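Local coordinates for lactococcus lactis MG1363 DpsA (Lactococcus lactis, PDB 1ZS3), which probably binds DNA and protects the cell against oxidative stress, as a dodecameric Dps protein of the ferritin-like family, at residues 67-79 against 143-155. Sequence-based numbering, arbitrary orientation.
Sequences REVEYFFKISDLL and ALAAGVVELYGYN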
loop_
_atom_site.group_PDB
_atom_site.type_symbol
_atom_site.label_atom_id
_atom_site.label_comp_id
_atom_site.label_asym_id
_atom_site.label_seq_id
_atom_site.Cartn_x
_atom_site.Cartn_y
_atom_site.Cartn_z
ATOM N N ARG A 67 1.746 -23.009 -5.801
ATOM C CA ARG A 67 2.543 -23.302 -4.645
ATOM C C ARG A 67 3.501 -24.452 -4.932
ATOM O O ARG A 67 4.605 -24.497 -4.370
ATOM C CB ARG A 67 1.667 -23.652 -3.429
ATOM C CG ARG A 67 0.677 -22.571 -2.971
ATOM C CD ARG A 67 1.277 -21.333 -2.304
ATOM N NE ARG A 67 1.390 -21.592 -0.874
ATOM C CZ ARG A 67 2.535 -21.774 -0.202
ATOM N NH1 ARG A 67 2.488 -22.036 1.111
ATOM N NH2 ARG A 67 3.716 -21.674 -0.812
ATOM N N GLU A 68 3.068 -25.398 -5.758
ATOM C CA GLU A 68 3.903 -26.561 -6.084
ATOM C C GLU A 68 5.079 -26.104 -6.950
ATOM O O GLU A 68 6.184 -26.568 -6.754
ATOM C CB GLU A 68 3.070 -27.668 -6.734
ATOM C CG GLU A 68 1.985 -28.289 -5.823
ATOM C CD GLU A 68 2.423 -29.467 -4.965
ATOM O OE1 GLU A 68 2.373 -30.606 -5.461
ATOM O OE2 GLU A 68 2.773 -29.282 -3.777
ATOM N N VAL A 69 4.875 -25.160 -7.848
ATOM C CA VAL A 69 5.965 -24.561 -8.599
ATOM C C VAL A 69 6.868 -23.703 -7.711
ATOM O O VAL A 69 8.051 -23.572 -7.978
ATOM C CB VAL A 69 5.394 -23.677 -9.697
ATOM C CG1 VAL A 69 6.489 -22.841 -10.412
ATOM C CG2 VAL A 69 4.606 -24.512 -10.688
ATOM N N GLU A 70 6.279 -23.074 -6.713
ATOM C CA GLU A 70 6.991 -22.251 -5.771
ATOM C C GLU A 70 7.974 -23.076 -4.957
ATOM O O GLU A 70 9.080 -22.618 -4.656
ATOM C CB GLU A 70 6.019 -21.569 -4.832
ATOM C CG GLU A 70 5.850 -20.062 -5.028
ATOM C CD GLU A 70 4.714 -19.490 -4.158
ATOM O OE1 GLU A 70 4.829 -19.503 -2.890
ATOM O OE2 GLU A 70 3.701 -19.044 -4.738
ATOM N N TYR A 71 7.539 -24.263 -4.557
ATOM C CA TYR A 71 8.356 -25.186 -3.809
ATOM C C TYR A 71 9.374 -25.832 -4.755
ATOM O O TYR A 71 10.470 -26.183 -4.332
ATOM C CB TYR A 71 7.482 -26.250 -3.105
ATOM C CG TYR A 71 6.921 -25.754 -1.803
ATOM C CD1 TYR A 71 7.763 -25.358 -0.799
ATOM C CD2 TYR A 71 5.548 -25.649 -1.592
ATOM C CE1 TYR A 71 7.281 -24.887 0.371
ATOM C CE2 TYR A 71 5.054 -25.169 -0.402
ATOM C CZ TYR A 71 5.939 -24.774 0.569
ATOM O OH TYR A 71 5.534 -24.272 1.782
ATOM N N PHE A 72 9.007 -25.995 -6.039
ATOM C CA PHE A 72 9.924 -26.516 -7.024
ATOM C C PHE A 72 11.159 -25.632 -7.026
ATOM O O PHE A 72 12.282 -26.127 -6.834
ATOM C CB PHE A 72 9.294 -26.609 -8.420
ATOM C CG PHE A 72 10.137 -27.344 -9.387
ATOM C CD1 PHE A 72 11.047 -26.661 -10.190
ATOM C CD2 PHE A 72 10.115 -28.729 -9.431
ATOM C CE1 PHE A 72 11.873 -27.344 -11.108
ATOM C CE2 PHE A 72 10.938 -29.434 -10.340
ATOM C CZ PHE A 72 11.815 -28.739 -11.181
ATOM N N PHE A 73 10.992 -24.317 -7.218
ATOM C CA PHE A 73 12.128 -23.385 -7.269
ATOM C C PHE A 73 12.822 -23.248 -5.900
ATOM O O PHE A 73 14.023 -23.047 -5.821
ATOM C CB PHE A 73 11.697 -21.992 -7.747
ATOM C CG PHE A 73 11.418 -21.900 -9.229
ATOM C CD1 PHE A 73 10.103 -21.798 -9.696
ATOM C CD2 PHE A 73 12.454 -21.917 -10.155
ATOM C CE1 PHE A 73 9.843 -21.719 -11.042
ATOM C CE2 PHE A 73 12.188 -21.864 -11.532
ATOM C CZ PHE A 73 10.880 -21.755 -11.970
ATOM N N LYS A 74 12.076 -23.402 -4.817
ATOM C CA LYS A 74 12.638 -23.077 -3.527
ATOM C C LYS A 74 13.636 -24.177 -3.134
ATOM O O LYS A 74 14.724 -23.897 -2.632
ATOM C CB LYS A 74 11.545 -22.870 -2.480
ATOM C CG LYS A 74 12.018 -22.225 -1.207
ATOM C CD LYS A 74 11.251 -22.753 0.036
ATOM C CE LYS A 74 11.001 -21.631 1.106
ATOM N NZ LYS A 74 10.897 -22.195 2.509
ATOM N N ILE A 75 13.214 -25.420 -3.334
ATOM C CA ILE A 75 13.986 -26.598 -2.994
ATOM C C ILE A 75 15.141 -26.869 -3.952
ATOM O O ILE A 75 16.200 -27.342 -3.525
ATOM C CB ILE A 75 13.043 -27.783 -2.868
ATOM C CG1 ILE A 75 11.993 -27.459 -1.798
ATOM C CG2 ILE A 75 13.789 -29.044 -2.412
ATOM C CD1 ILE A 75 11.158 -28.605 -1.481
ATOM N N SER A 76 14.923 -26.549 -5.222
ATOM C CA SER A 76 15.913 -26.665 -6.239
ATOM C C SER A 76 17.019 -25.778 -5.834
ATOM O O SER A 76 18.170 -26.178 -5.846
ATOM C CB SER A 76 15.394 -26.305 -7.630
ATOM O OG SER A 76 14.486 -27.301 -8.074
ATOM N N ASP A 77 16.669 -24.547 -5.502
ATOM C CA ASP A 77 17.660 -23.550 -5.087
ATOM C C ASP A 77 18.371 -24.015 -3.866
ATOM O O ASP A 77 19.573 -23.775 -3.756
ATOM C CB ASP A 77 17.020 -22.207 -4.800
ATOM C CG ASP A 77 16.817 -21.427 -6.024
ATOM O OD1 ASP A 77 15.939 -20.565 -6.078
ATOM O OD2 ASP A 77 17.500 -21.609 -7.031
ATOM N N LEU A 78 17.652 -24.667 -2.939
ATOM C CA LEU A 78 18.286 -25.055 -1.705
ATOM C C LEU A 78 19.321 -26.131 -2.039
ATOM O O LEU A 78 20.403 -26.142 -1.448
ATOM C CB LEU A 78 17.262 -25.583 -0.710
ATOM C CG LEU A 78 16.550 -24.494 0.090
ATOM C CD1 LEU A 78 15.402 -25.072 0.891
ATOM C CD2 LEU A 78 17.488 -23.750 1.039
ATOM N N LEU A 79 18.967 -27.002 -2.980
ATOM C CA LEU A 79 19.855 -28.111 -3.426
ATOM C C LEU A 79 21.068 -27.584 -4.157
ATOM O O LEU A 79 22.173 -27.876 -3.777
ATOM C CB LEU A 79 19.071 -29.087 -4.325
ATOM C CG LEU A 79 18.191 -30.174 -3.635
ATOM C CD1 LEU A 79 17.198 -30.759 -4.646
ATOM C CD2 LEU A 79 19.016 -31.285 -3.026
ATOM N N ALA A 143 19.643 -26.173 6.008
ATOM C CA ALA A 143 18.690 -25.245 5.378
ATOM C C ALA A 143 17.736 -26.043 4.515
ATOM O O ALA A 143 16.546 -25.808 4.535
ATOM C CB ALA A 143 19.397 -24.172 4.564
ATOM N N LEU A 144 18.258 -26.984 3.760
ATOM C CA LEU A 144 17.441 -27.841 2.927
ATOM C C LEU A 144 16.436 -28.586 3.786
ATOM O O LEU A 144 15.286 -28.714 3.444
ATOM C CB LEU A 144 18.318 -28.846 2.208
ATOM C CG LEU A 144 17.631 -29.826 1.252
ATOM C CD1 LEU A 144 17.071 -29.114 0.076
ATOM C CD2 LEU A 144 18.615 -30.878 0.800
ATOM N N ALA A 145 16.899 -29.098 4.924
ATOM C CA ALA A 145 16.046 -29.876 5.778
ATOM C C ALA A 145 14.844 -29.020 6.162
ATOM O O ALA A 145 13.710 -29.493 6.097
ATOM C CB ALA A 145 16.810 -30.371 7.013
ATOM N N ALA A 146 15.083 -27.760 6.531
ATOM C CA ALA A 146 14.054 -26.820 6.931
ATOM C C ALA A 146 13.028 -26.569 5.810
ATOM O O ALA A 146 11.815 -26.588 6.061
ATOM C CB ALA A 146 14.683 -25.527 7.356
ATOM N N GLY A 147 13.512 -26.312 4.587
ATOM C CA GLY A 147 12.650 -26.152 3.421
ATOM C C GLY A 147 11.752 -27.368 3.208
ATOM O O GLY A 147 10.594 -27.236 2.892
ATOM N N VAL A 148 12.264 -28.563 3.396
ATOM C CA VAL A 148 11.507 -29.764 3.103
ATOM C C VAL A 148 10.489 -30.034 4.206
ATOM O O VAL A 148 9.464 -30.652 3.959
ATOM C CB VAL A 148 12.451 -30.968 2.907
ATOM C CG1 VAL A 148 11.701 -32.287 2.920
ATOM C CG2 VAL A 148 13.164 -30.858 1.622
ATOM N N VAL A 149 10.753 -29.529 5.407
ATOM C CA VAL A 149 9.792 -29.628 6.483
ATOM C C VAL A 149 8.604 -28.727 6.149
ATOM O O VAL A 149 7.439 -29.055 6.380
ATOM C CB VAL A 149 10.417 -29.264 7.849
ATOM C CG1 VAL A 149 9.339 -29.064 8.908
ATOM C CG2 VAL A 149 11.423 -30.336 8.311
ATOM N N GLU A 150 8.881 -27.575 5.580
ATOM C CA GLU A 150 7.826 -26.671 5.247
ATOM C C GLU A 150 6.881 -27.419 4.335
ATOM O O GLU A 150 5.693 -27.433 4.587
ATOM C CB GLU A 150 8.388 -25.440 4.580
ATOM C CG GLU A 150 8.449 -24.201 5.475
ATOM C CD GLU A 150 9.016 -23.016 4.711
ATOM O OE1 GLU A 150 8.333 -22.515 3.756
ATOM O OE2 GLU A 150 10.178 -22.653 5.026
ATOM N N LEU A 151 7.423 -28.059 3.298
ATOM C CA LEU A 151 6.636 -28.762 2.286
ATOM C C LEU A 151 5.785 -29.892 2.876
ATOM O O LEU A 151 4.604 -30.039 2.525
ATOM C CB LEU A 151 7.588 -29.318 1.238
ATOM C CG LEU A 151 6.988 -30.135 0.109
ATOM C CD1 LEU A 151 5.815 -29.433 -0.532
ATOM C CD2 LEU A 151 8.048 -30.416 -0.932
ATOM N N TYR A 152 6.384 -30.679 3.758
ATOM C CA TYR A 152 5.679 -31.699 4.465
ATOM C C TYR A 152 4.430 -31.158 5.133
ATOM O O TYR A 152 3.364 -31.744 4.994
ATOM C CB TYR A 152 6.609 -32.278 5.506
ATOM C CG TYR A 152 5.942 -33.262 6.403
ATOM C CD1 TYR A 152 5.843 -33.012 7.770
ATOM C CD2 TYR A 152 5.356 -34.408 5.885
ATOM C CE1 TYR A 152 5.206 -33.903 8.597
ATOM C CE2 TYR A 152 4.697 -35.296 6.702
ATOM C CZ TYR A 152 4.633 -35.022 8.062
ATOM O OH TYR A 152 4.008 -35.842 8.905
ATOM N N GLY A 153 4.546 -30.035 5.847
ATOM C CA GLY A 153 3.432 -29.462 6.583
ATOM C C GLY A 153 2.400 -28.839 5.645
ATOM O O GLY A 153 1.224 -28.909 5.926
ATOM N N TYR A 154 2.833 -28.238 4.547
ATOM C CA TYR A 154 1.903 -27.718 3.559
ATOM C C TYR A 154 1.055 -28.828 2.925
ATOM O O TYR A 154 -0.144 -28.681 2.767
ATOM C CB TYR A 154 2.633 -26.994 2.467
ATOM C CG TYR A 154 1.719 -26.589 1.336
ATOM C CD1 TYR A 154 0.801 -25.535 1.496
ATOM C CD2 TYR A 154 1.746 -27.255 0.107
ATOM C CE1 TYR A 154 -0.020 -25.138 0.460
ATOM C CE2 TYR A 154 0.918 -26.865 -0.933
ATOM C CZ TYR A 154 0.029 -25.814 -0.738
ATOM O OH TYR A 154 -0.794 -25.449 -1.750
ATOM N N ASN A 155 1.680 -29.957 2.594
ATOM C CA ASN A 155 0.980 -31.128 2.058
ATOM C C ASN A 155 -0.081 -31.620 3.078
ATOM O O ASN A 155 -1.196 -31.861 2.711
ATOM C CB ASN A 155 1.988 -32.254 1.708
ATOM C CG ASN A 155 2.669 -32.059 0.274
ATOM O OD1 ASN A 155 2.614 -30.984 -0.285
ATOM N ND2 ASN A 155 3.300 -33.139 -0.102
#
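Tyr154 fills the widening end of this helix pair, between Arg67 and Tyr71. The Arg67 guanidinium lies off-centre over the phenol ring, CZ 4.8 Å from its centroid, a cation-pi contact, while Arg67 CB and CG both touch the hydroxyl, each 3.5 Å from Tyr154 OH. The Tyr71 ring meets the same phenol obliquely, planes 44° apart. Over one face of Tyr71 sits the Leu151 methyl CD1, 4.2 Å from the ring centroid, a CH-pi contact; the other branch of Leu151, CD2, touches Ile75 CD1 at 3.6 Å. At the closer end, Leu144 CD1 meets Leu78 CB (3.6 Å), and Gly147, without a side chain, lets Leu78 CD1 lie against its CA. Where Glu150 lies exposed, Lys74 NZ forms a salt bridge with it, 2.7 Å from OE2 and nearly as close to OE1. Tyr154 CB already points at helix 55-81, and with CG anti to the backbone N (chi1 173°) the ring is carried to Arg67 and Tyr71; an alanine here would probably open a gap beside Tyr71 and deprive the guanidinium of its aromatic partner. Arg67 NH2 also pairs with Glu70 in a salt bridge whose hydrogen bond is weak. Glu68 OE2 comes to the Tyr154 ring edge, while OE1 accepts from Gln125 of helix 111-138. Cohesion of these nearly antiparallel helices of the ferritin-like four-helix bundle thus probably rests chiefly on apolar and aromatic fit, with one cross-helix ion pair.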